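Local coordinates for SusD superfamily protein (Parabacteroides distasonis, PDB 3OTN) that probably binds carbohydrate nutrients at the bacterial outer membrane as a SusD-type protein, at residues L176-H181 with I224-Y229; M187-A192 with E248-V253; Q243-E248 with D352-V357. One frame throughout, in Å; residues are numbered along the deposited sequence.

In the fold
The segments follow one another as 176-181, 187-192, 224-229, 243-248, 248-253 and 352-357, so contacts 1 and 2 interleave, contacts 2 and 3 interleave and share E248, and contact 1 closes before contact 3 opens. The centre of contact 2 lies about 9 Å from that of contact 1 and about 10 Å from that of contact 3; the centres of contacts 1 and 3 are about 15 Å apart. Contact 1 joins, at the surface, the loop before helix 187-202 to segment 224-229. Contact 2 sets helix 187-202 against strand 249-253, and contact 3 ties the loop leading into the strand to its sheet neighbour 355-356. Together they connect helices 187-202 and 210-225, directly or through their loops, with the small three-stranded antiparallel sheet of this SusD-family protein.

Contact 1: residues L176-H181 with I224-Y229; sequences LAFSDH and IKSNEY
F178 has CG anti to its backbone N (chi1 -157°), and its ring meets S226, while S179, whose OG stands between backbone N and carbonyl carbon (chi1 63°), turns its hydroxyl to E228. The methylene of S226 lies over one face of the F178 ring, CB 3.8 Å from the centroid, a CH-pi contact shifted toward CE1. At its edge the same ring meets the edge of Y229, with F178 CE1 4.2 Å from Y229 CE2. The E228 carboxylate is nearly parallel to the F178 ring plane, although the two side chains cross obliquely. S179 OG donates to E228 OE1 over 2.9 Å, arriving from well above the carboxylate plane. A water also bridges the segments: it accepts from D180 N and lies 2.8 Å from Y229 OH, in the plane of the tyrosine ring. S226 OG is held twice, by V223 O and by E228 N, the latter 3.3 Å from OG. That second bond makes an ST turn, in which N227 has positive phi, at the C-terminal side of helix 210-225, whose S226 and E228 meet the loop between helices 156-172 and 187-202 of the helix-rich SusD fold.

Contact 2: residues M187-A192 with E248-V253; sequences MGAVKA and EFIYQV
A classic beta bulge in strand 249-253, where I250 and Y251 both face Y358, packs here against the first turns of helix 187-202, with G188, A189 and A192 on the helix side. I250 carries most of the contact through one methyl group. Its CG2, anti to the backbone N, reaches the helix backbone itself, lying 3.3 Å from A189 N and 3.4 Å from G188 C. The methyl thus rests on the main chain at the G188-A189 peptide. The side chains of A189 and A192 complete the seat: A189 CB is 4.1 Å from I250 CG2, and A192 CB, close to one helical turn further on, is 4.3 Å from the same methyl. Y251 adds a second touch, its CB 4.1 Å from A189 CB. Its CG is anti to the backbone N (chi1 -162°), and the ring meets A189 CB obliquely through CD1, while its OH is bonded to N30. Neighbouring helices also pack here: V363 of helix 360-375 touches both I250 and A192, F120 of helix 108-133 packs on A189, and M121 of that helix on Y251. The main-chain N of A189, although close to a methyl, is bonded to S186 OG, and backbone bonds from I250 to Y358 and from Y251 to V357 hold the bulge within the sheet. With every touching residue buried and the facing side-chain groups all hydrocarbon, the association of helix and bulge rests on close van der Waals packing, consistent with the small side chains of A189 and A192 on this face.

Contact 3: residues Q243-E248 with D352-V357; sequences QNNKGE and DLNWSV. With EDO (1,2-ethanediol), chain P.
N244 ND2 donates to D352 O over 2.9 Å in a fairly straight bond, with an N-H...acceptor angle of 157°; the donor stands nearly along the C=O axis of D352, and the oxygen lies close to the amide plane of N244. N244 and N245 occupy the two central positions of a type II beta turn running from Q243 to K246, which leads toward strand 249-253 and here grips the chain entering its sheet neighbour 355-356. The other end of the same amide is used as well: N244 OD1 accepts from N354 N at 3.0 Å, the donor standing above the carbonyl plane, 36° out of it. One side chain thus bonds to a carbonyl and an N-H two residues apart, and the two bonds fix the position and rotation of the N244 amide. The N244 and N354 side chains, each with CG anti to its own carbonyl carbon, run obliquely past each other with their amides stacked, planes 10° apart and N244 CG 3.4 Å from N354 CG. N244 ND2 also comes near N354 OD1, but the angle is too poor for a hydrogen bond; N354 OD1 is instead met by F255 N, and N354 ND2 by Q252 OE1. That glutamine oxygen also takes the N-H of N245, so Q252 OE1 joins the turn and N354 through a shared acceptor. The N245 side chain crosses that of N354 at about a right angle, and its ND2 is bonded to Q254 OE1. A bound acetate, probably from the crystallisation liquor, lies about 3 Å from the N244 side chain. On D352, OD2 accepts from a 1,2-ethanediol, likewise probably from the liquor, whose O2 lies 2.6 Å away.

Contact 1: residues L176-H181 with I224-Y229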
ATOM      1  N   LEU A 176     -14.586 -18.726  -3.702  1.00 33.27           N
ATOM      2  CA  LEU A 176     -13.345 -18.466  -2.951  1.00 33.10           C
ATOM      3  C   LEU A 176     -13.473 -18.639  -1.455  1.00 32.65           C
ATOM      4  O   LEU A 176     -14.433 -18.138  -0.874  1.00 32.99           O
ATOM      5  CB  LEU A 176     -12.863 -17.005  -3.143  1.00 35.31           C
ATOM      6  CG  LEU A 176     -11.977 -16.546  -4.266  1.00 34.70           C
ATOM      7  CD1 LEU A 176     -11.765 -15.001  -4.099  1.00 25.33           C
ATOM      8  CD2 LEU A 176     -10.665 -17.312  -4.224  1.00 23.29           C
ATOM      9  N   ALA A 177     -12.461 -19.249  -0.819  1.00 29.31           N
ATOM     10  CA  ALA A 177     -12.424 -19.372   0.641  1.00 32.48           C
ATOM     11  C   ALA A 177     -12.411 -17.990   1.265  1.00 33.64           C
ATOM     12  O   ALA A 177     -11.844 -17.072   0.660  1.00 32.88           O
ATOM     13  CB  ALA A 177     -11.159 -20.137   1.082  1.00 32.10           C
ATOM     14  N   PHE A 178     -12.984 -17.811   2.465  1.00 33.97           N
ATOM     15  CA  PHE A 178     -12.999 -16.463   3.062  1.00 34.45           C
ATOM     16  C   PHE A 178     -11.626 -15.972   3.496  1.00 32.52           C
ATOM     17  O   PHE A 178     -11.326 -14.786   3.372  1.00 32.00           O
ATOM     18  CB  PHE A 178     -14.015 -16.288   4.215  1.00 37.59           C
ATOM     19  CG  PHE A 178     -14.421 -14.830   4.428  1.00 38.10           C
ATOM     20  CD1 PHE A 178     -13.620 -13.959   5.179  1.00 37.68           C
ATOM     21  CD2 PHE A 178     -15.582 -14.319   3.819  1.00 39.33           C
ATOM     22  CE1 PHE A 178     -13.974 -12.619   5.341  1.00 32.15           C
ATOM     23  CE2 PHE A 178     -15.937 -12.978   3.971  1.00 37.78           C
ATOM     24  CZ  PHE A 178     -15.124 -12.131   4.730  1.00 35.09           C
ATOM     25  N   SER A 179     -10.797 -16.871   4.028  1.00 31.56           N
ATOM     26  CA  SER A 179      -9.460 -16.521   4.460  1.00 30.78           C
ATOM     27  C   SER A 179      -8.472 -17.556   3.943  1.00 28.80           C
ATOM     28  O   SER A 179      -8.867 -18.657   3.559  1.00 29.93           O
ATOM     29  CB  SER A 179      -9.391 -16.425   5.977  1.00 34.21           C
ATOM     30  OG  SER A 179      -9.661 -17.678   6.583  1.00 40.47           O
ATOM     31  N   ASP A 180      -7.205 -17.164   3.876  1.00 26.15           N
ATOM     32  CA  ASP A 180      -6.126 -18.068   3.499  1.00 24.75           C
ATOM     33  C   ASP A 180      -4.849 -17.629   4.173  1.00 25.26           C
ATOM     34  O   ASP A 180      -4.433 -16.456   4.026  1.00 28.24           O
ATOM     35  CB  ASP A 180      -5.972 -18.081   1.977  1.00 23.44           C
ATOM     36  CG  ASP A 180      -5.001 -19.133   1.495  1.00 24.46           C
ATOM     37  OD1 ASP A 180      -3.780 -18.931   1.586  1.00 25.34           O
ATOM     38  OD2 ASP A 180      -5.433 -20.140   0.939  1.00 29.55           O
ATOM     39  N   HIS A 181      -4.152 -18.570   4.789  1.00 26.12           N
ATOM     40  CA  HIS A 181      -2.939 -18.310   5.590  0.50 28.41           C
ATOM     41  C   HIS A 181      -1.667 -18.703   4.891  1.00 29.75           C
ATOM     42  O   HIS A 181      -0.637 -18.862   5.535  1.00 31.93           O
ATOM     43  CB  HIS A 181      -3.000 -19.053   6.925  0.50 29.30           C
ATOM     44  CG  HIS A 181      -3.839 -18.373   7.950  0.50 27.19           C
ATOM     45  ND1 HIS A 181      -3.766 -18.686   9.292  0.50 30.49           N
ATOM     46  CD2 HIS A 181      -4.766 -17.395   7.836  0.50 25.41           C
ATOM     47  CE1 HIS A 181      -4.624 -17.936   9.959  0.50 34.67           C
ATOM     48  NE2 HIS A 181      -5.246 -17.144   9.099  0.50 34.12           N
ATOM     49  N   ILE A 224     -15.330  -7.889   9.222  1.00 23.06           N
ATOM     50  CA  ILE A 224     -15.453  -7.854  10.691  1.00 26.17           C
ATOM     51  C   ILE A 224     -16.298  -9.033  11.190  1.00 27.25           C
ATOM     52  O   ILE A 224     -15.867  -9.789  12.057  1.00 27.31           O
ATOM     53  CB  ILE A 224     -16.063  -6.512  11.186  1.00 26.09           C
ATOM     54  CG1 ILE A 224     -15.115  -5.353  10.886  1.00 22.75           C
ATOM     55  CG2 ILE A 224     -16.373  -6.547  12.714  1.00 23.03           C
ATOM     56  CD1 ILE A 224     -15.750  -3.942  11.112  1.00 24.63           C
ATOM     57  N   LYS A 225     -17.491  -9.192  10.624  1.00 27.87           N
ATOM     58  CA  LYS A 225     -18.436 -10.246  11.059  1.00 29.89           C
ATOM     59  C   LYS A 225     -17.953 -11.662  10.779  1.00 30.41           C
ATOM     60  O   LYS A 225     -18.398 -12.588  11.427  1.00 31.23           O
ATOM     61  CB  LYS A 225     -19.812 -10.067  10.398  1.00 33.25           C
ATOM     62  CG  LYS A 225     -20.612  -8.812  10.848  1.00 39.70           C
ATOM     63  CD  LYS A 225     -20.832  -8.729  12.343  1.00 48.19           C
ATOM     64  CE  LYS A 225     -21.765  -7.564  12.686  1.00 52.73           C
ATOM     65  NZ  LYS A 225     -21.733  -7.275  14.142  1.00 58.49           N
ATOM     66  N   SER A 226     -17.046 -11.822   9.823  1.00 26.85           N
ATOM     67  CA  SER A 226     -16.461 -13.125   9.525  1.00 28.08           C
ATOM     68  C   SER A 226     -15.686 -13.754  10.680  1.00 29.22           C
ATOM     69  O   SER A 226     -15.596 -14.965  10.730  1.00 29.52           O
ATOM     70  CB  SER A 226     -15.538 -13.047   8.304  1.00 27.23           C
ATOM     71  OG  SER A 226     -14.268 -12.494   8.646  1.00 25.59           O
ATOM     72  N   ASN A 227     -15.120 -12.953  11.593  1.00 30.89           N
ATOM     73  CA  ASN A 227     -14.300 -13.487  12.708  1.00 31.86           C
ATOM     74  C   ASN A 227     -13.067 -14.272  12.237  1.00 30.70           C
ATOM     75  O   ASN A 227     -12.521 -15.040  12.986  1.00 31.77           O
ATOM     76  CB  ASN A 227     -15.112 -14.405  13.667  1.00 33.86           C
ATOM     77  CG  ASN A 227     -16.289 -13.720  14.299  1.00 42.02           C
ATOM     78  OD1 ASN A 227     -16.179 -12.609  14.803  1.00 49.25           O
ATOM     79  ND2 ASN A 227     -17.429 -14.412  14.326  1.00 52.08           N
ATOM     80  N   GLU A 228     -12.621 -14.051  11.012  1.00 28.84           N
ATOM     81  CA  GLU A 228     -11.448 -14.713  10.460  1.00 30.04           C
ATOM     82  C   GLU A 228     -10.167 -13.918  10.679  1.00 28.48           C
ATOM     83  O   GLU A 228      -9.110 -14.397  10.298  1.00 26.06           O
ATOM     84  CB  GLU A 228     -11.607 -14.836   8.957  1.00 30.45           C
ATOM     85  CG  GLU A 228     -12.863 -15.569   8.544  1.00 41.44           C
ATOM     86  CD  GLU A 228     -12.660 -17.027   8.279  1.00 41.98           C
ATOM     87  OE1 GLU A 228     -11.611 -17.574   8.661  1.00 51.42           O
ATOM     88  OE2 GLU A 228     -13.578 -17.619   7.678  1.00 48.22           O
ATOM     89  N   TYR A 229     -10.280 -12.679  11.174  1.00 25.01           N
ATOM     90  CA  TYR A 229      -9.121 -11.802  11.415  1.00 23.72           C
ATOM     91  C   TYR A 229      -9.279 -11.205  12.813  1.00 24.76           C
ATOM     92  O   TYR A 229     -10.403 -10.989  13.289  1.00 23.59           O
ATOM     93  CB  TYR A 229      -9.016 -10.682  10.363  1.00 22.31           C
ATOM     94  CG  TYR A 229      -9.009 -11.212   8.936  1.00 22.89           C
ATOM     95  CD1 TYR A 229      -7.867 -11.760   8.397  1.00 23.25           C
ATOM     96  CD2 TYR A 229     -10.182 -11.258   8.176  1.00 28.87           C
ATOM     97  CE1 TYR A 229      -7.847 -12.314   7.116  1.00 26.98           C
ATOM     98  CE2 TYR A 229     -10.183 -11.790   6.881  1.00 24.46           C
ATOM     99  CZ  TYR A 229      -9.013 -12.318   6.358  1.00 26.89           C
ATOM    100  OH  TYR A 229      -8.971 -12.827   5.090  1.00 25.33           O
TER
HETATM  101  O   HOH W   1      -6.702 -14.038   4.113  1.00 32.22           O

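Contact 2: residues M187-A192 with E248-V253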
HETATM    1  N   MSE A 187     -11.732 -14.451  -0.028  1.00 19.96           N
HETATM    2  CA  MSE A 187     -12.862 -13.520  -0.055  1.00 22.48           C
HETATM    3  C   MSE A 187     -12.588 -12.322   0.839  1.00 20.97           C
HETATM    4  O   MSE A 187     -13.027 -11.209   0.539  1.00 20.99           O
HETATM    5  CB  MSE A 187     -14.158 -14.205   0.360  1.00 21.34           C
HETATM    6  CG  MSE A 187     -15.364 -13.380   0.033  1.00 30.93           C
HETATM    7 SE   MSE A 187     -15.564 -13.439  -1.890  0.75 33.22          SE
HETATM    8  CE  MSE A 187     -16.243 -15.244  -2.055  1.00 31.91           C
ATOM      9  N   GLY A 188     -11.842 -12.513   1.924  1.00 18.54           N
ATOM     10  CA  GLY A 188     -11.462 -11.363   2.754  1.00 20.07           C
ATOM     11  C   GLY A 188     -10.663 -10.307   1.978  1.00 18.45           C
ATOM     12  O   GLY A 188     -10.874  -9.116   2.155  1.00 19.28           O
ATOM     13  N   ALA A 189      -9.754 -10.758   1.107  1.00 19.68           N
ATOM     14  CA  ALA A 189      -8.992  -9.883   0.250  1.00 17.14           C
ATOM     15  C   ALA A 189      -9.914  -9.142  -0.726  1.00 16.67           C
ATOM     16  O   ALA A 189      -9.771  -7.932  -0.918  1.00 16.20           O
ATOM     17  CB  ALA A 189      -7.866 -10.696  -0.540  1.00 14.88           C
ATOM     18  N   VAL A 190     -10.857  -9.873  -1.324  1.00 18.57           N
ATOM     19  CA  VAL A 190     -11.811  -9.272  -2.257  1.00 19.23           C
ATOM     20  C   VAL A 190     -12.634  -8.210  -1.559  1.00 20.61           C
ATOM     21  O   VAL A 190     -12.855  -7.133  -2.119  1.00 20.38           O
ATOM     22  CB  VAL A 190     -12.794 -10.357  -2.846  1.00 18.28           C
ATOM     23  CG1 VAL A 190     -13.963  -9.694  -3.578  1.00 18.61           C
ATOM     24  CG2 VAL A 190     -12.044 -11.343  -3.718  1.00 16.79           C
ATOM     25  N   LYS A 191     -13.116  -8.522  -0.360  1.00 18.99           N
ATOM     26  CA  LYS A 191     -13.955  -7.557   0.386  1.00 19.63           C
ATOM     27  C   LYS A 191     -13.149  -6.350   0.832  1.00 19.69           C
ATOM     28  O   LYS A 191     -13.660  -5.252   0.792  1.00 19.70           O
ATOM     29  CB  LYS A 191     -14.631  -8.160   1.633  1.00 19.74           C
ATOM     30  CG  LYS A 191     -15.465  -9.370   1.426  1.00 26.15           C
ATOM     31  CD  LYS A 191     -16.661  -9.125   0.627  1.00 29.73           C
ATOM     32  CE  LYS A 191     -17.613 -10.382   0.641  1.00 28.04           C
ATOM     33  NZ  LYS A 191     -18.840  -9.965  -0.027  1.00 20.75           N
ATOM     34  N   ALA A 192     -11.896  -6.548   1.236  1.00 17.37           N
ATOM     35  CA  ALA A 192     -11.016  -5.428   1.646  1.00 18.69           C
ATOM     36  C   ALA A 192     -10.740  -4.490   0.466  1.00 19.40           C
ATOM     37  O   ALA A 192     -10.841  -3.268   0.588  1.00 22.09           O
ATOM     38  CB  ALA A 192      -9.705  -5.953   2.235  1.00 17.95           C
ATOM     39  N   GLU A 248      -3.769 -10.121  11.538  1.00 20.12           N
ATOM     40  CA  GLU A 248      -4.423  -9.047  10.784  1.00 17.96           C
ATOM     41  C   GLU A 248      -4.290  -9.183   9.278  1.00 19.30           C
ATOM     42  O   GLU A 248      -5.075  -8.576   8.524  1.00 19.06           O
ATOM     43  CB  GLU A 248      -3.845  -7.700  11.165  1.00 15.76           C
ATOM     44  CG  GLU A 248      -4.165  -7.235  12.572  1.00 23.98           C
ATOM     45  CD  GLU A 248      -3.921  -5.748  12.787  1.00 19.21           C
ATOM     46  OE1 GLU A 248      -3.986  -4.962  11.782  1.00 20.40           O
ATOM     47  OE2 GLU A 248      -3.679  -5.368  13.970  1.00 17.81           O
ATOM     48  N   PHE A 249      -3.297  -9.929   8.821  1.00 18.12           N
ATOM     49  CA  PHE A 249      -2.915  -9.841   7.419  1.00 18.90           C
ATOM     50  C   PHE A 249      -3.923 -10.543   6.510  1.00 18.26           C
ATOM     51  O   PHE A 249      -4.230 -11.722   6.682  1.00 16.53           O
ATOM     52  CB  PHE A 249      -1.508 -10.338   7.169  1.00 19.62           C
ATOM     53  CG  PHE A 249      -0.445  -9.621   7.988  1.00 19.49           C
ATOM     54  CD1 PHE A 249      -0.386  -8.233   8.036  1.00 18.35           C
ATOM     55  CD2 PHE A 249       0.471 -10.358   8.738  1.00 22.76           C
ATOM     56  CE1 PHE A 249       0.598  -7.582   8.793  1.00 19.68           C
ATOM     57  CE2 PHE A 249       1.448  -9.740   9.474  1.00 22.80           C
ATOM     58  CZ  PHE A 249       1.525  -8.345   9.511  1.00 19.13           C
ATOM     59  N   ILE A 250      -4.399  -9.793   5.521  1.00 18.80           N
ATOM     60  CA  ILE A 250      -5.454 -10.236   4.580  1.00 19.27           C
ATOM     61  C   ILE A 250      -4.841 -10.531   3.215  1.00 17.85           C
ATOM     62  O   ILE A 250      -5.077 -11.611   2.636  1.00 20.27           O
ATOM     63  CB  ILE A 250      -6.577  -9.154   4.466  1.00 19.47           C
ATOM     64  CG1 ILE A 250      -7.255  -8.957   5.820  1.00 16.28           C
ATOM     65  CG2 ILE A 250      -7.666  -9.580   3.442  1.00 18.64           C
ATOM     66  CD1 ILE A 250      -8.140  -7.720   5.875  1.00 22.56           C
ATOM     67  N   TYR A 251      -4.048  -9.600   2.709  1.00 17.22           N
ATOM     68  CA  TYR A 251      -3.282  -9.841   1.477  1.00 18.15           C
ATOM     69  C   TYR A 251      -1.899  -9.180   1.571  1.00 19.52           C
ATOM     70  O   TYR A 251      -1.787  -8.033   1.976  1.00 17.88           O
ATOM     71  CB  TYR A 251      -4.091  -9.340   0.257  1.00 18.49           C
ATOM     72  CG  TYR A 251      -3.576  -9.940  -1.005  1.00 24.21           C
ATOM     73  CD1 TYR A 251      -3.821 -11.275  -1.303  1.00 17.17           C
ATOM     74  CD2 TYR A 251      -2.782  -9.198  -1.879  1.00 21.52           C
ATOM     75  CE1 TYR A 251      -3.297 -11.866  -2.466  1.00 19.16           C
ATOM     76  CE2 TYR A 251      -2.256  -9.772  -3.051  1.00 20.16           C
ATOM     77  CZ  TYR A 251      -2.498 -11.093  -3.333  1.00 21.88           C
ATOM     78  OH  TYR A 251      -1.967 -11.642  -4.459  1.00 20.38           O
ATOM     79  N   GLN A 252      -0.858  -9.901   1.170  1.00 16.80           N
ATOM     80  CA  GLN A 252       0.486  -9.426   1.329  1.00 16.71           C
ATOM     81  C   GLN A 252       1.342  -9.795   0.129  1.00 17.28           C
ATOM     82  O   GLN A 252       1.103 -10.787  -0.542  1.00 16.12           O
ATOM     83  CB  GLN A 252       1.118 -10.105   2.566  1.00 17.22           C
ATOM     84  CG  GLN A 252       0.453  -9.801   3.907  1.00 17.02           C
ATOM     85  CD  GLN A 252       1.346 -10.122   5.066  1.00 16.09           C
ATOM     86  OE1 GLN A 252       1.583 -11.300   5.369  1.00 16.43           O
ATOM     87  NE2 GLN A 252       1.856  -9.077   5.743  1.00 15.73           N
ATOM     88  N   VAL A 253       2.404  -9.029  -0.066  1.00 17.95           N
ATOM     89  CA  VAL A 253       3.502  -9.426  -0.906  1.00 16.55           C
ATOM     90  C   VAL A 253       4.327 -10.464  -0.136  1.00 15.33           C
ATOM     91  O   VAL A 253       4.649 -10.255   1.041  1.00 17.55           O
ATOM     92  CB  VAL A 253       4.394  -8.265  -1.281  1.00 17.85           C
ATOM     93  CG1 VAL A 253       5.480  -8.761  -2.190  1.00 13.86           C
ATOM     94  CG2 VAL A 253       3.578  -7.154  -2.035  1.00 19.21           C
TER

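Contact 3: residues Q243-E248 with D352-V357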
ATOM      1  N   GLN A 243       4.429 -14.122  11.847  1.00 20.63           N
ATOM      2  CA  GLN A 243       3.077 -13.611  11.658  1.00 21.77           C
ATOM      3  C   GLN A 243       2.620 -13.438  10.199  1.00 18.63           C
ATOM      4  O   GLN A 243       1.482 -13.069   9.980  1.00 17.66           O
ATOM      5  CB  GLN A 243       2.895 -12.300  12.441  1.00 22.27           C
ATOM      6  CG  GLN A 243       3.043 -12.507  13.928  1.00 27.98           C
ATOM      7  CD  GLN A 243       1.849 -13.238  14.538  1.00 30.88           C
ATOM      8  OE1 GLN A 243       1.829 -14.445  14.644  1.00 41.04           O
ATOM      9  NE2 GLN A 243       0.879 -12.496  14.945  1.00 35.29           N
ATOM     10  N   ASN A 244       3.475 -13.760   9.223  1.00 20.31           N
ATOM     11  CA  ASN A 244       3.130 -13.691   7.786  1.00 19.03           C
ATOM     12  C   ASN A 244       1.796 -14.407   7.451  1.00 19.87           C
ATOM     13  O   ASN A 244       1.617 -15.562   7.824  1.00 16.23           O
ATOM     14  CB  ASN A 244       4.221 -14.370   6.943  1.00 20.56           C
ATOM     15  CG  ASN A 244       5.486 -13.509   6.714  1.00 20.34           C
ATOM     16  OD1 ASN A 244       5.601 -12.360   7.124  1.00 19.40           O
ATOM     17  ND2 ASN A 244       6.450 -14.117   6.050  1.00 15.72           N
ATOM     18  N   ASN A 245       0.869 -13.688   6.807  1.00 19.29           N
ATOM     19  CA  ASN A 245      -0.441 -14.225   6.335  1.00 22.00           C
ATOM     20  C   ASN A 245      -1.448 -14.614   7.429  1.00 22.92           C
ATOM     21  O   ASN A 245      -2.429 -15.298   7.134  1.00 23.92           O
ATOM     22  CB  ASN A 245      -0.230 -15.413   5.377  1.00 21.23           C
ATOM     23  CG  ASN A 245       0.719 -15.104   4.250  1.00 22.43           C
ATOM     24  OD1 ASN A 245       1.643 -15.890   3.948  1.00 22.68           O
ATOM     25  ND2 ASN A 245       0.486 -13.988   3.580  1.00 15.30           N
ATOM     26  N   LYS A 246      -1.207 -14.191   8.676  1.00 21.33           N
ATOM     27  CA  LYS A 246      -2.030 -14.539   9.833  1.00 20.87           C
ATOM     28  C   LYS A 246      -2.401 -13.271  10.576  1.00 20.38           C
ATOM     29  O   LYS A 246      -1.857 -12.194  10.322  1.00 20.72           O
ATOM     30  CB  LYS A 246      -1.271 -15.387  10.873  1.00 24.34           C
ATOM     31  CG  LYS A 246      -0.330 -16.456  10.422  1.00 31.32           C
ATOM     32  CD  LYS A 246      -0.046 -17.493  11.526  1.00 39.39           C
ATOM     33  CE  LYS A 246       0.437 -16.911  12.842  1.00 46.40           C
ATOM     34  NZ  LYS A 246       0.620 -17.983  13.867  1.00 54.68           N
ATOM     35  N   GLY A 247      -3.264 -13.428  11.563  1.00 21.58           N
ATOM     36  CA  GLY A 247      -3.578 -12.339  12.498  1.00 21.47           C
ATOM     37  C   GLY A 247      -4.375 -11.280  11.767  1.00 21.95           C
ATOM     38  O   GLY A 247      -5.490 -11.540  11.339  1.00 22.25           O
ATOM     39  N   GLU A 248      -3.769 -10.121  11.538  1.00 20.12           N
ATOM     40  CA  GLU A 248      -4.423  -9.047  10.784  1.00 17.96           C
ATOM     41  C   GLU A 248      -4.290  -9.183   9.278  1.00 19.30           C
ATOM     42  O   GLU A 248      -5.075  -8.576   8.524  1.00 19.06           O
ATOM     43  CB  GLU A 248      -3.845  -7.700  11.165  1.00 15.76           C
ATOM     44  CG  GLU A 248      -4.165  -7.235  12.572  1.00 23.98           C
ATOM     45  CD  GLU A 248      -3.921  -5.748  12.787  1.00 19.21           C
ATOM     46  OE1 GLU A 248      -3.986  -4.962  11.782  1.00 20.40           O
ATOM     47  OE2 GLU A 248      -3.679  -5.368  13.970  1.00 17.81           O
ATOM     48  N   ASP A 352      12.655 -12.491   5.570  1.00 19.94           N
ATOM     49  CA  ASP A 352      11.478 -13.224   5.112  1.00 17.25           C
ATOM     50  C   ASP A 352      10.200 -12.622   5.708  1.00 17.85           C
ATOM     51  O   ASP A 352       9.192 -13.310   5.919  1.00 17.15           O
ATOM     52  CB  ASP A 352      11.622 -14.729   5.396  1.00 19.48           C
ATOM     53  CG  ASP A 352      11.923 -15.062   6.836  1.00 21.77           C
ATOM     54  OD1 ASP A 352      12.149 -14.156   7.662  1.00 19.77           O
ATOM     55  OD2 ASP A 352      11.942 -16.273   7.159  1.00 23.62           O
ATOM     56  N   LEU A 353      10.237 -11.310   5.927  1.00 16.95           N
ATOM     57  CA  LEU A 353       9.070 -10.539   6.399  1.00 17.80           C
ATOM     58  C   LEU A 353       8.197 -10.101   5.208  1.00 16.61           C
ATOM     59  O   LEU A 353       8.677  -9.430   4.290  1.00 19.98           O
ATOM     60  CB  LEU A 353       9.510  -9.288   7.211  1.00 15.89           C
ATOM     61  CG  LEU A 353       8.433  -8.371   7.791  1.00 20.68           C
ATOM     62  CD1 LEU A 353       7.509  -9.062   8.852  1.00 14.69           C
ATOM     63  CD2 LEU A 353       9.054  -7.047   8.357  1.00 15.16           C
ATOM     64  N   ASN A 354       6.903 -10.452   5.252  1.00 17.44           N
ATOM     65  CA  ASN A 354       5.951 -10.072   4.189  1.00 17.19           C
ATOM     66  C   ASN A 354       5.718  -8.560   4.240  1.00 17.70           C
ATOM     67  O   ASN A 354       5.983  -7.925   5.281  1.00 17.73           O
ATOM     68  CB  ASN A 354       4.607 -10.836   4.341  1.00 16.07           C
ATOM     69  CG  ASN A 354       4.633 -12.228   3.734  1.00 16.15           C
ATOM     70  OD1 ASN A 354       5.665 -12.698   3.287  1.00 18.32           O
ATOM     71  ND2 ASN A 354       3.459 -12.910   3.722  1.00 16.42           N
ATOM     72  N   TRP A 355       5.311  -7.984   3.113  1.00 16.95           N
ATOM     73  CA  TRP A 355       4.843  -6.581   3.023  1.00 16.90           C
ATOM     74  C   TRP A 355       3.325  -6.562   2.793  1.00 20.49           C
ATOM     75  O   TRP A 355       2.833  -7.146   1.833  1.00 19.83           O
ATOM     76  CB  TRP A 355       5.566  -5.845   1.914  1.00 13.88           C
ATOM     77  CG  TRP A 355       5.097  -4.451   1.613  1.00 16.46           C
ATOM     78  CD1 TRP A 355       4.252  -4.072   0.595  1.00 20.17           C
ATOM     79  CD2 TRP A 355       5.406  -3.252   2.335  1.00 15.47           C
ATOM     80  NE1 TRP A 355       4.062  -2.724   0.623  1.00 18.25           N
ATOM     81  CE2 TRP A 355       4.754  -2.190   1.673  1.00 21.55           C
ATOM     82  CE3 TRP A 355       6.215  -2.964   3.442  1.00 23.48           C
ATOM     83  CZ2 TRP A 355       4.857  -0.872   2.094  1.00 20.23           C
ATOM     84  CZ3 TRP A 355       6.331  -1.641   3.860  1.00 20.71           C
ATOM     85  CH2 TRP A 355       5.647  -0.616   3.182  1.00 23.66           C
ATOM     86  N   SER A 356       2.591  -5.895   3.671  1.00 17.36           N
ATOM     87  CA  SER A 356       1.134  -5.854   3.550  1.00 21.62           C
ATOM     88  C   SER A 356       0.575  -5.035   2.397  1.00 19.81           C
ATOM     89  O   SER A 356       1.061  -3.950   2.110  1.00 19.00           O
ATOM     90  CB  SER A 356       0.526  -5.330   4.832  1.00 20.45           C
ATOM     91  OG  SER A 356       0.736  -6.271   5.821  1.00 22.29           O
ATOM     92  N   VAL A 357      -0.441  -5.582   1.737  1.00 19.24           N
ATOM     93  CA  VAL A 357      -1.313  -4.819   0.841  1.00 20.12           C
ATOM     94  C   VAL A 357      -2.602  -4.439   1.607  1.00 19.97           C
ATOM     95  O   VAL A 357      -3.019  -3.285   1.566  1.00 20.09           O
ATOM     96  CB  VAL A 357      -1.639  -5.627  -0.457  1.00 21.80           C
ATOM     97  CG1 VAL A 357      -2.672  -4.914  -1.316  1.00 20.06           C
ATOM     98  CG2 VAL A 357      -0.365  -5.882  -1.238  1.00 24.86           C
TER
HETATM   99  C1  EDO P 628      10.697 -20.233   4.597  1.00 37.33           C
HETATM  100  O1  EDO P 628      11.454 -20.150   3.358  1.00 36.06           O
HETATM  101  C2  EDO P 628      11.178 -19.273   5.694  1.00 37.13           C
HETATM  102  O2  EDO P 628      11.336 -17.918   5.231  1.00 17.79           O